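Protein (atp-binding domain of protein MJ0577) (PDB 1MJH) binds ATP and a manganese ion as a homodimeric member of the universal stress protein A family. Local coordinates at the interface of chains A and B. Coordinates in Å, arbitrary orientation; residue numbers count along the deposited sequence, not the author numbering. Chains: chain A/B, Protein (atp-binding domain of protein MJ0577).

The interface of chains A and B. Residues chain A 23-24, 27-28, 155; chain B 3, 5, 123, 153.
A:His24, on helix 16-27, meets B:Tyr5 and B:Val3 from the N-terminal segment of the partner in this patch of the two-fold homodimer interface. Its ND1 and the phenol OH of B:Tyr5 form a hydrogen bond of 2.9 Å; the angle of 144° at the hydrogen shows that it is bent, and the heavy atoms do not settle which group donates. With CG anti to the carbonyl carbon (chi1 -69°), the imidazole is swung from the helix toward chain B. The CG2 methyl of B:Val3 covers one imidazole face, 3.9 Å from the ring centroid and shifted toward the rim, a CH-pi contact. CG of B:Pro153 lies on the opposite side of the ring plane, near the rim, 3.6 Å from CE1 of A:His24. These apolar contacts and the ND1 bond together probably limit rotation of the imidazole. An alanine here would probably leave the B:Tyr5 hydroxyl without its imidazole partner and open a gap between B:Val3 and B:Pro153. The phenol also presents its OH in plane to the edge of the A:Phe28 ring, whose CE1 is 3.7 Å from B:Tyr5 CE2, the two side chains crossing at about a right angle. A:Ala27 adds its CB, 4.0 Å from both B:Val3 CG1 and B:Tyr5 CE2. A:Leu155 belongs to the same packed part: it meets B:Tyr5 tip to tip and lies beside B:Pro153, and its CD1 methyl rests 3.8 Å from CD1 of B:Ile123. The contact is looser at A:Lys23, where the partner hides 17 Å² of the residue, against 58 Å² at A:His24, and the touch is a light one, CB to B:Val3 CG2 at 4.1 Å.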
# COMPACT_ATOMS: atom_id res chain seq x y z
N LYS A 23 10.78 -7.63 -4.73
CA LYS A 23 11.22 -6.78 -5.85
C LYS A 23 10.91 -5.31 -5.56
O LYS A 23 11.66 -4.43 -6.03
CB LYS A 23 10.49 -7.17 -7.14
CG LYS A 23 10.65 -8.62 -7.54
CD LYS A 23 9.69 -9.02 -8.66
CE LYS A 23 10.06 -10.41 -9.18
NZ LYS A 23 9.78 -10.59 -10.65
N HIS A 24 9.76 -5.06 -4.89
CA HIS A 24 9.42 -3.67 -4.57
C HIS A 24 10.32 -3.11 -3.50
O HIS A 24 10.79 -1.97 -3.54
CB HIS A 24 7.91 -3.61 -4.14
CG HIS A 24 7.02 -3.88 -5.32
ND1 HIS A 24 6.41 -2.85 -6.00
CD2 HIS A 24 6.62 -5.03 -5.92
CE1 HIS A 24 5.68 -3.33 -6.98
NE2 HIS A 24 5.78 -4.66 -6.96
N ALA A 27 13.31 -2.01 -5.26
CA ALA A 27 13.04 -0.79 -6.05
C ALA A 27 13.08 0.45 -5.20
O ALA A 27 13.19 1.58 -5.65
CB ALA A 27 11.72 -0.94 -6.80
N PHE A 28 12.95 0.33 -3.85
CA PHE A 28 13.04 1.49 -2.99
C PHE A 28 14.46 1.95 -2.80
O PHE A 28 14.65 3.05 -2.28
CB PHE A 28 12.33 1.24 -1.62
CG PHE A 28 10.87 1.61 -1.65
CD1 PHE A 28 9.97 1.07 -2.54
CD2 PHE A 28 10.42 2.56 -0.73
CE1 PHE A 28 8.63 1.44 -2.53
CE2 PHE A 28 9.05 2.93 -0.71
CZ PHE A 28 8.18 2.37 -1.62
N LEU A 155 2.66 -0.62 1.73
CA LEU A 155 2.59 -0.88 0.28
C LEU A 155 2.18 -2.35 0.12
O LEU A 155 2.87 -3.27 0.53
CB LEU A 155 4.00 -0.62 -0.30
CG LEU A 155 4.09 -0.97 -1.82
CD1 LEU A 155 2.96 -0.37 -2.63
CD2 LEU A 155 5.45 -0.50 -2.36
N VAL B 3 10.38 -3.82 -11.65
CA VAL B 3 9.53 -2.74 -11.04
C VAL B 3 10.19 -1.38 -11.15
O VAL B 3 11.31 -1.16 -10.69
CB VAL B 3 9.23 -3.04 -9.55
CG1 VAL B 3 8.42 -1.92 -8.92
CG2 VAL B 3 8.53 -4.39 -9.38
N TYR B 5 8.74 2.87 -10.59
CA TYR B 5 7.53 3.64 -10.33
C TYR B 5 7.57 4.89 -11.21
O TYR B 5 8.06 5.94 -10.80
CB TYR B 5 7.47 4.03 -8.84
CG TYR B 5 7.50 2.82 -7.92
CD1 TYR B 5 6.53 1.83 -7.93
CD2 TYR B 5 8.59 2.70 -7.06
CE1 TYR B 5 6.63 0.73 -7.07
CE2 TYR B 5 8.69 1.62 -6.20
CZ TYR B 5 7.71 0.65 -6.22
OH TYR B 5 7.81 -0.43 -5.38
N ILE B 123 1.64 2.08 -9.72
CA ILE B 123 1.29 2.04 -8.28
C ILE B 123 0.12 2.99 -8.09
O ILE B 123 -0.02 3.96 -8.86
CB ILE B 123 2.50 2.47 -7.44
CG1 ILE B 123 2.13 2.41 -5.94
CG2 ILE B 123 3.02 3.88 -7.79
CD1 ILE B 123 3.39 2.58 -5.07
N PRO B 153 -0.08 -2.45 -7.36
CA PRO B 153 0.42 -2.20 -5.99
C PRO B 153 -0.31 -0.98 -5.43
O PRO B 153 -0.55 -0.01 -6.19
CB PRO B 153 1.92 -1.90 -6.17
CG PRO B 153 2.28 -2.43 -7.56
CD PRO B 153 1.01 -2.29 -8.32